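Local atomic coordinates of glycerol dehydratase (Clostridium butyricum, PDB entry 1R9D), a protein that probably works as a B12-independent glycyl-radical lyase that removes water from glycerol. Residues Ile35-Lys40 with Leu55-Glu60; Pro46-Arg51 with Leu205-Ile210; Glu409-Ala414 with Arg426-Ile431; Leu690-Phe693 with Gly698-Phe701. One frame throughout, in Å; residues are numbered along the deposited sequence.

Contact 1. Residues Ile35-Lys40 with Leu55-Glu60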
loop_
_atom_site.group_PDB
_atom_site.type_symbol
_atom_site.label_atom_id
_atom_site.label_comp_id
_atom_site.label_asym_id
_atom_site.label_seq_id
_atom_site.Cartn_x
_atom_site.Cartn_y
_atom_site.Cartn_z
ATOM N N ILE A 35 -12.515 12.366 13.792
ATOM C CA ILE A 35 -11.731 11.563 12.857
ATOM C C ILE A 35 -12.362 10.178 12.710
ATOM O O ILE A 35 -12.317 9.581 11.634
ATOM C CB ILE A 35 -10.243 11.437 13.306
ATOM C CG1 ILE A 35 -9.412 10.849 12.160
ATOM C CG2 ILE A 35 -10.133 10.561 14.548
ATOM C CD1 ILE A 35 -7.911 10.915 12.380
ATOM N N THR A 36 -12.965 9.679 13.787
ATOM C CA THR A 36 -13.618 8.371 13.768
ATOM C C THR A 36 -14.826 8.424 12.832
ATOM O O THR A 36 -15.064 7.508 12.045
ATOM C CB THR A 36 -14.090 7.964 15.188
ATOM O OG1 THR A 36 -12.951 7.835 16.054
ATOM C CG2 THR A 36 -14.842 6.642 15.155
ATOM N N GLU A 37 -15.580 9.514 12.924
ATOM C CA GLU A 37 -16.756 9.705 12.086
ATOM C C GLU A 37 -16.361 9.787 10.611
ATOM O O GLU A 37 -17.017 9.198 9.752
ATOM C CB GLU A 37 -17.490 10.982 12.515
ATOM C CG GLU A 37 -18.500 11.509 11.509
ATOM C CD GLU A 37 -19.362 12.625 12.077
ATOM O OE1 GLU A 37 -18.809 13.549 12.717
ATOM O OE2 GLU A 37 -20.596 12.580 11.877
ATOM N N SER A 38 -15.283 10.512 10.323
ATOM C CA SER A 38 -14.820 10.658 8.948
ATOM C C SER A 38 -14.350 9.330 8.362
ATOM O O SER A 38 -14.765 8.953 7.268
ATOM C CB SER A 38 -13.690 11.687 8.868
ATOM O OG SER A 38 -13.269 11.875 7.525
ATOM N N PHE A 39 -13.490 8.618 9.086
ATOM C CA PHE A 39 -12.987 7.336 8.596
ATOM C C PHE A 39 -14.094 6.319 8.310
ATOM O O PHE A 39 -13.979 5.504 7.394
ATOM C CB PHE A 39 -11.975 6.742 9.581
ATOM C CG PHE A 39 -10.542 7.069 9.249
ATOM C CD1 PHE A 39 -10.101 8.386 9.227
ATOM C CD2 PHE A 39 -9.640 6.054 8.933
ATOM C CE1 PHE A 39 -8.776 8.695 8.893
ATOM C CE2 PHE A 39 -8.318 6.348 8.597
ATOM C CZ PHE A 39 -7.887 7.670 8.575
ATOM N N LYS A 40 -15.166 6.363 9.094
ATOM C CA LYS A 40 -16.276 5.443 8.891
ATOM C C LYS A 40 -16.947 5.692 7.544
ATOM O O LYS A 40 -17.590 4.800 6.993
ATOM C CB LYS A 40 -17.309 5.595 10.011
ATOM C CG LYS A 40 -16.892 4.970 11.329
ATOM C CD LYS A 40 -17.990 5.115 12.379
ATOM C CE LYS A 40 -17.586 4.442 13.681
ATOM N NZ LYS A 40 -18.606 4.637 14.750
ATOM N N LEU A 55 -8.931 15.425 7.935
ATOM C CA LEU A 55 -8.474 16.737 8.376
ATOM C C LEU A 55 -9.569 17.759 8.063
ATOM O O LEU A 55 -9.857 18.640 8.869
ATOM C CB LEU A 55 -7.164 17.126 7.674
ATOM C CG LEU A 55 -6.602 18.508 8.032
ATOM C CD1 LEU A 55 -6.379 18.594 9.535
ATOM C CD2 LEU A 55 -5.295 18.757 7.295
ATOM N N LYS A 56 -10.180 17.632 6.890
ATOM C CA LYS A 56 -11.259 18.534 6.482
ATOM C C LYS A 56 -12.414 18.474 7.482
ATOM O O LYS A 56 -12.897 19.508 7.951
ATOM C CB LYS A 56 -11.763 18.139 5.089
ATOM C CG LYS A 56 -12.962 18.930 4.577
ATOM C CD LYS A 56 -13.355 18.445 3.179
ATOM C CE LYS A 56 -14.405 19.336 2.519
ATOM N NZ LYS A 56 -15.734 19.258 3.183
ATOM N N HIS A 57 -12.847 17.260 7.814
ATOM C CA HIS A 57 -13.960 17.067 8.744
ATOM C C HIS A 57 -13.640 17.607 10.138
ATOM O O HIS A 57 -14.512 18.142 10.830
ATOM C CB HIS A 57 -14.311 15.584 8.839
ATOM C CG HIS A 57 -15.624 15.317 9.506
ATOM N ND1 HIS A 57 -16.814 15.827 9.033
ATOM C CD2 HIS A 57 -15.937 14.581 10.598
ATOM C CE1 HIS A 57 -17.805 15.416 9.804
ATOM N NE2 HIS A 57 -17.301 14.658 10.761
ATOM N N ILE A 58 -12.386 17.451 10.552
ATOM C CA ILE A 58 -11.953 17.941 11.855
ATOM C C ILE A 58 -11.952 19.470 11.867
ATOM O O ILE A 58 -12.559 20.097 12.740
ATOM C CB ILE A 58 -10.528 17.435 12.187
ATOM C CG1 ILE A 58 -10.557 15.923 12.409
ATOM C CG2 ILE A 58 -9.982 18.162 13.403
ATOM C CD1 ILE A 58 -9.183 15.291 12.526
ATOM N N LEU A 59 -11.282 20.069 10.886
ATOM C CA LEU A 59 -11.192 21.522 10.804
ATOM C C LEU A 59 -12.532 22.235 10.657
ATOM O O LEU A 59 -12.684 23.370 11.112
ATOM C CB LEU A 59 -10.273 21.933 9.654
ATOM C CG LEU A 59 -8.785 21.628 9.850
ATOM C CD1 LEU A 59 -7.995 22.171 8.675
ATOM C CD2 LEU A 59 -8.298 22.261 11.141
ATOM N N GLU A 60 -13.500 21.581 10.024
ATOM C CA GLU A 60 -14.807 22.203 9.842
ATOM C C GLU A 60 -15.699 22.099 11.076
ATOM O O GLU A 60 -16.584 22.931 11.265
ATOM C CB GLU A 60 -15.539 21.578 8.644
ATOM C CG GLU A 60 -14.827 21.741 7.307
ATOM C CD GLU A 60 -15.580 21.098 6.150
ATOM O OE1 GLU A 60 -16.102 19.975 6.322
ATOM O OE2 GLU A 60 -15.638 21.711 5.063
#
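His57 and Ile58 are the two residues through which Leu55-Glu60 meets Ile35-Lys40, across two consecutive helices that run roughly antiparallel as a helical hairpin, with their local axes 8.8 Å apart at closest approach. Just ahead of them, Lys56 turns from the interface and pairs within its own helix, its NZ lying 3.1 Å from Glu60 OE2 in a salt bridge. His57 is the main link. Its CG stands anti to the backbone N (chi1 -166°), which swings the imidazole across to the neighbouring helix. From there NE2 donates to Glu37 OE1 over 2.7 Å, an almost straight bond with 176° at the hydrogen. The oxygen lies in the plane of the ring, but the ring comes to it from well above the carboxylate plane, and the two flat groups stand nearly perpendicular (87°). His57 CB packs against Ser38 CB at 3.9 Å, closer to the two backbones than the polar pair. Ile58 then supplies the apolar side: its CD1 reaches Ile35 CB at 4.1 Å, and the same side chain also rests on Ile276 of helix 260-277. Leu59 continues that face onto helices 197-230 and 260-277. The chemistry thus divides the interface into a buried apolar part (Ile35, Ile58) and a more exposed polar part (Glu37, His57). A carboxylate so close to the imidazole would tend to stabilise the protonated histidine, and the nearly straight bond helps to set the rotation of the ring.

Contact 2. Residues Pro46-Arg51 with Leu205-Ile210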
loop_
_atom_site.group_PDB
_atom_site.type_symbol
_atom_site.label_atom_id
_atom_site.label_comp_id
_atom_site.label_asym_id
_atom_site.label_seq_id
_atom_site.Cartn_x
_atom_site.Cartn_y
_atom_site.Cartn_z
ATOM N N PRO A 46 -8.387 5.607 -0.806
ATOM C CA PRO A 46 -6.963 5.335 -0.566
ATOM C C PRO A 46 -6.581 6.082 0.719
ATOM O O PRO A 46 -7.170 7.121 1.031
ATOM C CB PRO A 46 -6.280 5.944 -1.790
ATOM C CG PRO A 46 -7.315 5.847 -2.849
ATOM C CD PRO A 46 -8.588 6.222 -2.129
ATOM N N ALA A 47 -5.594 5.577 1.448
ATOM C CA ALA A 47 -5.188 6.209 2.704
ATOM C C ALA A 47 -4.939 7.721 2.654
ATOM O O ALA A 47 -5.358 8.448 3.556
ATOM C CB ALA A 47 -3.953 5.503 3.264
ATOM N N ILE A 48 -4.261 8.201 1.616
ATOM C CA ILE A 48 -3.958 9.626 1.520
ATOM C C ILE A 48 -5.215 10.498 1.462
ATOM O O ILE A 48 -5.263 11.584 2.049
ATOM C CB ILE A 48 -3.053 9.920 0.287
ATOM C CG1 ILE A 48 -2.545 11.365 0.332
ATOM C CG2 ILE A 48 -3.818 9.657 -1.005
ATOM C CD1 ILE A 48 -1.509 11.617 1.412
ATOM N N LEU A 49 -6.233 10.021 0.759
ATOM C CA LEU A 49 -7.477 10.772 0.642
ATOM C C LEU A 49 -8.259 10.685 1.957
ATOM O O LEU A 49 -8.923 11.640 2.352
ATOM C CB LEU A 49 -8.293 10.228 -0.537
ATOM C CG LEU A 49 -9.040 11.218 -1.438
ATOM C CD1 LEU A 49 -8.177 12.427 -1.767
ATOM C CD2 LEU A 49 -9.433 10.502 -2.724
ATOM N N ARG A 50 -8.175 9.546 2.640
ATOM C CA ARG A 50 -8.853 9.390 3.924
ATOM C C ARG A 50 -8.281 10.408 4.910
ATOM O O ARG A 50 -9.012 11.006 5.703
ATOM C CB ARG A 50 -8.654 7.977 4.479
ATOM C CG ARG A 50 -9.461 6.912 3.757
ATOM C CD ARG A 50 -10.301 6.110 4.744
ATOM N NE ARG A 50 -9.620 4.913 5.201
ATOM C CZ ARG A 50 -10.104 4.068 6.103
ATOM N NH1 ARG A 50 -11.286 4.283 6.667
ATOM N NH2 ARG A 50 -9.408 2.993 6.421
ATOM N N ARG A 51 -6.967 10.602 4.849
ATOM C CA ARG A 51 -6.292 11.550 5.728
ATOM C C ARG A 51 -6.698 12.992 5.407
ATOM O O ARG A 51 -6.869 13.812 6.309
ATOM C CB ARG A 51 -4.770 11.405 5.597
ATOM C CG ARG A 51 -4.190 10.098 6.148
ATOM C CD ARG A 51 -4.408 9.971 7.656
ATOM N NE ARG A 51 -4.047 11.205 8.349
ATOM C CZ ARG A 51 -4.054 11.359 9.670
ATOM N NH1 ARG A 51 -4.400 10.352 10.462
ATOM N NH2 ARG A 51 -3.737 12.535 10.195
ATOM N N LEU A 205 -1.873 14.788 -4.893
ATOM C CA LEU A 205 -2.014 16.213 -5.168
ATOM C C LEU A 205 -3.414 16.721 -4.837
ATOM O O LEU A 205 -3.567 17.826 -4.314
ATOM C CB LEU A 205 -1.653 16.507 -6.626
ATOM C CG LEU A 205 -0.159 16.340 -6.931
ATOM C CD1 LEU A 205 0.094 16.513 -8.424
ATOM C CD2 LEU A 205 0.645 17.359 -6.131
ATOM N N ASN A 206 -4.436 15.923 -5.127
ATOM C CA ASN A 206 -5.795 16.345 -4.802
ATOM C C ASN A 206 -6.024 16.332 -3.295
ATOM O O ASN A 206 -6.878 17.061 -2.783
ATOM C CB ASN A 206 -6.820 15.459 -5.513
ATOM C CG ASN A 206 -7.063 15.907 -6.940
ATOM O OD1 ASN A 206 -7.458 17.049 -7.181
ATOM N ND2 ASN A 206 -6.817 15.021 -7.890
ATOM N N SER A 207 -5.258 15.510 -2.580
ATOM C CA SER A 207 -5.377 15.439 -1.128
ATOM C C SER A 207 -4.747 16.685 -0.518
ATOM O O SER A 207 -5.191 17.174 0.520
ATOM C CB SER A 207 -4.689 14.183 -0.590
ATOM O OG SER A 207 -5.403 13.018 -0.956
ATOM N N VAL A 208 -3.701 17.192 -1.162
ATOM C CA VAL A 208 -3.043 18.408 -0.698
ATOM C C VAL A 208 -4.015 19.577 -0.861
ATOM O O VAL A 208 -4.112 20.446 0.002
ATOM C CB VAL A 208 -1.776 18.716 -1.525
ATOM C CG1 VAL A 208 -1.310 20.142 -1.261
ATOM C CG2 VAL A 208 -0.669 17.724 -1.171
ATOM N N ILE A 209 -4.726 19.591 -1.986
ATOM C CA ILE A 209 -5.681 20.656 -2.273
ATOM C C ILE A 209 -6.824 20.668 -1.262
ATOM O O ILE A 209 -7.174 21.723 -0.726
ATOM C CB ILE A 209 -6.236 20.512 -3.710
ATOM C CG1 ILE A 209 -5.095 20.718 -4.710
ATOM C CG2 ILE A 209 -7.354 21.528 -3.950
ATOM C CD1 ILE A 209 -5.469 20.470 -6.156
ATOM N N ILE A 210 -7.393 19.496 -1.002
ATOM C CA ILE A 210 -8.480 19.368 -0.039
ATOM C C ILE A 210 -8.010 19.843 1.336
ATOM O O ILE A 210 -8.726 20.566 2.039
ATOM C CB ILE A 210 -8.950 17.899 0.064
ATOM C CG1 ILE A 210 -9.637 17.484 -1.242
ATOM C CG2 ILE A 210 -9.891 17.725 1.255
ATOM C CD1 ILE A 210 -9.930 16.003 -1.344
#
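Helix 47-51 and helix 205-210 lie side by side and virtually parallel, 4° between their directions and 8.9 Å between their axes, with Leu49 CA only 5.4 Å from Ser207 CA. At this narrow point the small Ser207 side chain points toward the other helix and meets Ile48 and Leu49. Ile48 lays CG1 along it, 3.7 Å from Ser207 CB; that branch is anti to the backbone N (chi1 -170°), which carries it over the serine. The Ser207 hydroxyl is already engaged within its own helix, bonded to the carbonyl of Lys203, so it joins the interface as a packing group. Both helices belong to the helical layer of a pyruvate formate-lyase-like fold, in which helices surround a central barrel. Pro46 occupies the N-cap position of helix 47-61, and it also touches Tyr138 of the second subunit. One turn further along helix 197-230, Ile210 also faces Leu49, but the modelled position of Leu49 CD1 is doubtful, since it comes improbably close to Ser207 OG. Pro520, at the start of helix 520-524, packs on both Ile48 and Ser207.

Contact 3. Residues Glu409-Ala414 with Arg426-Ile431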
loop_
_atom_site.group_PDB
_atom_site.type_symbol
_atom_site.label_atom_id
_atom_site.label_comp_id
_atom_site.label_asym_id
_atom_site.label_seq_id
_atom_site.Cartn_x
_atom_site.Cartn_y
_atom_site.Cartn_z
ATOM N N GLU A 409 30.315 25.777 13.624
ATOM C CA GLU A 409 31.599 25.240 13.177
ATOM C C GLU A 409 31.674 23.719 13.106
ATOM O O GLU A 409 32.454 23.172 12.329
ATOM C CB GLU A 409 32.720 25.799 14.058
ATOM C CG GLU A 409 32.773 27.339 14.117
ATOM C CD GLU A 409 33.059 27.994 12.771
ATOM O OE1 GLU A 409 33.888 27.451 12.006
ATOM O OE2 GLU A 409 32.476 29.068 12.483
ATOM N N VAL A 410 30.874 23.033 13.916
ATOM C CA VAL A 410 30.837 21.571 13.897
ATOM C C VAL A 410 29.619 21.093 13.104
ATOM O O VAL A 410 29.711 20.200 12.261
ATOM C CB VAL A 410 30.735 20.972 15.330
ATOM C CG1 VAL A 410 30.395 19.483 15.260
ATOM C CG2 VAL A 410 32.044 21.161 16.068
ATOM N N ILE A 411 28.475 21.713 13.367
ATOM C CA ILE A 411 27.234 21.317 12.716
ATOM C C ILE A 411 27.204 21.420 11.194
ATOM O O ILE A 411 26.746 20.495 10.524
ATOM C CB ILE A 411 26.043 22.093 13.321
ATOM C CG1 ILE A 411 25.879 21.682 14.786
ATOM C CG2 ILE A 411 24.766 21.807 12.530
ATOM C CD1 ILE A 411 24.845 22.495 15.549
ATOM N N ILE A 412 27.687 22.528 10.645
ATOM C CA ILE A 412 27.683 22.702 9.196
ATOM C C ILE A 412 28.486 21.594 8.500
ATOM O O ILE A 412 27.969 20.925 7.604
ATOM C CB ILE A 412 28.192 24.117 8.816
ATOM C CG1 ILE A 412 27.178 25.160 9.311
ATOM C CG2 ILE A 412 28.368 24.238 7.308
ATOM C CD1 ILE A 412 27.593 26.609 9.104
ATOM N N PRO A 413 29.751 21.370 8.908
ATOM C CA PRO A 413 30.556 20.312 8.280
ATOM C C PRO A 413 29.905 18.931 8.434
ATOM O O PRO A 413 29.882 18.131 7.496
ATOM C CB PRO A 413 31.885 20.395 9.031
ATOM C CG PRO A 413 31.975 21.833 9.404
ATOM C CD PRO A 413 30.569 22.165 9.841
ATOM N N ALA A 414 29.387 18.650 9.627
ATOM C CA ALA A 414 28.731 17.374 9.884
ATOM C C ALA A 414 27.547 17.164 8.934
ATOM O O ALA A 414 27.329 16.058 8.434
ATOM C CB ALA A 414 28.259 17.309 11.337
ATOM N N ARG A 426 24.340 25.596 5.817
ATOM C CA ARG A 426 24.498 26.900 6.450
ATOM C C ARG A 426 23.176 27.470 6.952
ATOM O O ARG A 426 23.161 28.328 7.833
ATOM C CB ARG A 426 25.132 27.900 5.475
ATOM C CG ARG A 426 26.633 27.748 5.333
ATOM C CD ARG A 426 27.191 28.677 4.271
ATOM N NE ARG A 426 28.653 28.658 4.262
ATOM C CZ ARG A 426 29.395 29.112 3.260
ATOM N NH1 ARG A 426 28.812 29.619 2.184
ATOM N NH2 ARG A 426 30.721 29.061 3.335
ATOM N N ASP A 427 22.069 26.982 6.401
ATOM C CA ASP A 427 20.749 27.476 6.786
ATOM C C ASP A 427 20.033 26.536 7.761
ATOM O O ASP A 427 18.809 26.526 7.839
ATOM C CB ASP A 427 19.902 27.672 5.521
ATOM C CG ASP A 427 18.663 28.515 5.766
ATOM O OD1 ASP A 427 18.785 29.586 6.399
ATOM O OD2 ASP A 427 17.569 28.109 5.312
ATOM N N TYR A 428 20.797 25.764 8.522
ATOM C CA TYR A 428 20.203 24.817 9.454
ATOM C C TYR A 428 19.480 25.441 10.640
ATOM O O TYR A 428 19.755 26.571 11.045
ATOM C CB TYR A 428 21.272 23.846 9.984
ATOM C CG TYR A 428 22.098 24.369 11.145
ATOM C CD1 TYR A 428 21.662 24.218 12.467
ATOM C CD2 TYR A 428 23.312 25.021 10.925
ATOM C CE1 TYR A 428 22.415 24.699 13.534
ATOM C CE2 TYR A 428 24.071 25.508 11.987
ATOM C CZ TYR A 428 23.618 25.342 13.287
ATOM O OH TYR A 428 24.381 25.799 14.336
ATOM N N GLY A 429 18.546 24.670 11.182
ATOM C CA GLY A 429 17.802 25.070 12.357
ATOM C C GLY A 429 17.816 23.828 13.220
ATOM O O GLY A 429 18.255 22.774 12.755
ATOM N N ILE A 430 17.354 23.927 14.461
ATOM C CA ILE A 430 17.330 22.768 15.339
ATOM C C ILE A 430 15.924 22.199 15.530
ATOM O O ILE A 430 14.952 22.945 15.661
ATOM C CB ILE A 430 17.914 23.116 16.727
ATOM C CG1 ILE A 430 19.402 23.465 16.586
ATOM C CG2 ILE A 430 17.727 21.939 17.686
ATOM C CD1 ILE A 430 20.250 22.328 16.039
ATOM N N ILE A 431 15.834 20.876 15.534
ATOM C CA ILE A 431 14.570 20.172 15.740
ATOM C C ILE A 431 14.542 19.621 17.164
ATOM O O ILE A 431 15.525 19.051 17.624
ATOM C CB ILE A 431 14.424 18.973 14.775
ATOM C CG1 ILE A 431 14.467 19.462 13.326
ATOM C CG2 ILE A 431 13.123 18.216 15.065
ATOM C CD1 ILE A 431 13.452 20.560 13.011
#
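Tyr428 takes the cramped torsion that sets CG between its backbone N and carbonyl carbon (chi1 83°), and this carries the phenol ring back over helix 408-417. On that helix Ile411 has CG1 beside its backbone N (chi1 -65°), while CG2 is the branch presented to the ring. The result is a nearly ideal CH-pi contact: CG2 stands 3.6 Å from the centroid of the Tyr428 ring and only 4° off its normal, so the methyl is centred over one face. The other branch follows the ring outward, bringing Ile411 CD1 to 3.6 Å from Tyr428 OH. Ile412, the next residue on the helix, comes in obliquely and touches the ring's CE2 with CG1 at 4.1 Å. Its CD1 continues to the aliphatic part of Arg426, 4.1 Å from CG, while the guanidinium group of that arginine extends to the carbonyl of Ser349. Immediately after Ile412, Pro413 kinks the helix. The contact packs helix 408-417, which directly follows strand 404-407, against the approach to strand 429-431. That strand leads into the loop that in related glycyl-radical enzymes carries the catalytic cysteine; glycerol itself is about 14 Å from the tyrosine side chain. Tyr428 is also held by its polar end and its pi system, through a hydrogen bond between OH and Asp408 and a cation-pi interaction with Arg379. Across the two segments, then, the binding is apolar, and with the hydroxyl engaged by Asp408 the buried phenol has its polar atom satisfied and its ring probably held against the isoleucines.

Contact 4. Residues Leu690-Phe693 with Gly698-Phe701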
loop_
_atom_site.group_PDB
_atom_site.type_symbol
_atom_site.label_atom_id
_atom_site.label_comp_id
_atom_site.label_asym_id
_atom_site.label_seq_id
_atom_site.Cartn_x
_atom_site.Cartn_y
_atom_site.Cartn_z
ATOM N N LEU A 690 34.943 13.731 22.528
ATOM C CA LEU A 690 34.056 12.780 21.867
ATOM C C LEU A 690 33.935 13.177 20.394
ATOM O O LEU A 690 34.264 14.304 20.023
ATOM C CB LEU A 690 32.668 12.820 22.510
ATOM C CG LEU A 690 32.590 12.656 24.028
ATOM C CD1 LEU A 690 31.147 12.913 24.487
ATOM C CD2 LEU A 690 33.056 11.262 24.426
ATOM N N ASP A 691 33.469 12.254 19.557
ATOM C CA ASP A 691 33.288 12.543 18.130
ATOM C C ASP A 691 31.894 13.146 17.924
ATOM O O ASP A 691 30.909 12.419 17.767
ATOM C CB ASP A 691 33.419 11.260 17.300
ATOM C CG ASP A 691 33.381 11.523 15.801
ATOM O OD1 ASP A 691 32.899 12.601 15.392
ATOM O OD2 ASP A 691 33.823 10.645 15.027
ATOM N N HIS A 692 31.815 14.472 17.933
ATOM C CA HIS A 692 30.541 15.169 17.756
ATOM C C HIS A 692 30.127 15.293 16.286
ATOM O O HIS A 692 29.022 15.753 15.986
ATOM C CB HIS A 692 30.628 16.562 18.380
ATOM C CG HIS A 692 30.774 16.548 19.870
ATOM N ND1 HIS A 692 29.693 16.507 20.725
ATOM C CD2 HIS A 692 31.876 16.572 20.659
ATOM C CE1 HIS A 692 30.121 16.511 21.975
ATOM N NE2 HIS A 692 31.442 16.551 21.964
ATOM N N PHE A 693 31.010 14.895 15.374
ATOM C CA PHE A 693 30.704 14.966 13.947
ATOM C C PHE A 693 29.877 13.767 13.486
ATOM O O PHE A 693 28.955 13.913 12.686
ATOM C CB PHE A 693 31.997 15.020 13.110
ATOM C CG PHE A 693 32.765 16.308 13.240
ATOM C CD1 PHE A 693 33.607 16.531 14.326
ATOM C CD2 PHE A 693 32.659 17.297 12.263
ATOM C CE1 PHE A 693 34.336 17.717 14.437
ATOM C CE2 PHE A 693 33.382 18.486 12.361
ATOM C CZ PHE A 693 34.224 18.698 13.451
ATOM N N GLY A 698 22.782 14.918 16.712
ATOM C CA GLY A 698 22.953 15.766 17.880
ATOM C C GLY A 698 23.427 15.168 19.196
ATOM O O GLY A 698 23.142 14.020 19.516
ATOM N N THR A 699 24.171 15.964 19.956
ATOM C CA THR A 699 24.653 15.543 21.270
ATOM C C THR A 699 24.246 16.652 22.231
ATOM O O THR A 699 24.177 17.818 21.843
ATOM C CB THR A 699 26.192 15.354 21.303
ATOM O OG1 THR A 699 26.839 16.628 21.224
ATOM C CG2 THR A 699 26.648 14.488 20.136
ATOM N N LEU A 700 23.973 16.293 23.481
ATOM C CA LEU A 700 23.521 17.274 24.462
ATOM C C LEU A 700 24.431 17.372 25.686
ATOM O O LEU A 700 24.718 16.371 26.342
ATOM C CB LEU A 700 22.095 16.917 24.887
ATOM C CG LEU A 700 21.309 17.864 25.799
ATOM C CD1 LEU A 700 19.837 17.744 25.476
ATOM C CD2 LEU A 700 21.573 17.524 27.253
ATOM N N PHE A 701 24.855 18.591 25.997
ATOM C CA PHE A 701 25.740 18.834 27.131
ATOM C C PHE A 701 25.116 19.813 28.134
ATOM O O PHE A 701 24.866 20.969 27.806
ATOM C CB PHE A 701 27.081 19.357 26.593
ATOM C CG PHE A 701 28.117 19.637 27.653
ATOM C CD1 PHE A 701 28.106 18.957 28.869
ATOM C CD2 PHE A 701 29.132 20.558 27.410
ATOM C CE1 PHE A 701 29.097 19.192 29.831
ATOM C CE2 PHE A 701 30.131 20.798 28.367
ATOM C CZ PHE A 701 30.109 20.114 29.574
#
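A single side-chain hydrogen bond between His692 and Thr699 ties together two pieces of irregular chain, with neither helix nor strand on either side. His692 ND1 and Thr699 OG1 are 2.9 Å apart, and either may be the donor; the angle of 141° makes the bond distinctly bent. The hydroxyl oxygen meets the imidazole at its edge, in the ring plane. Thr699 offers it by placing OG1 between its backbone N and carbonyl carbon (chi1 71°), while its methyl CG2 remains 3.7 Å from the same ND1. The second ring nitrogen, NE2, bonds to the carbonyl of Val687 at the end of helix 680-687. Held at both nitrogens, the buried ring has little freedom to rotate. Beside it the chain is shaped by an Asx turn, in which Asp691 OD1 accepts from Phe693 N at 3.0 Å and also from the N of Ile694. On the other piece, Gly698 has backbone angles at which a CB would press on the carbonyl O of the residue before, which by itself calls for glycine. Phe732 covers both His692 and Thr699, and a bound glycerol lies about 13 Å from the threonine side chain. The loop fills the connection between helix 680-687 and strand 702-705: its first piece leans on helix 607-624 through Leu690 and Asp691, and its second runs into the sheet, where Phe701 pairs by backbone with Gln735 of strand 733-738.

Contacts 1 and 2 share helix 47-61 and lie 13 Å apart, centre to centre; their segments alternate along the chain, and the two touch, Lys56 against Ile210 and Ile35 against Arg51, joining the N-terminal hairpin to helix 197-230. Contacts 3 and 4 follow in series and form a second pair, also 13 Å apart, which touches where Val410, Pro413 and Ala414 meet His692 and Phe693. That junction brings the pyruvate formate-lyase-like part against the glycine-radical part, and the strands beside it, 404-407 and 702-705, belong to one five-stranded sheet. Between the pairs the centres are 34 to 43 Å apart. The first pair thus lies in the outer helical layer, the second nearer the middle and the glycerol.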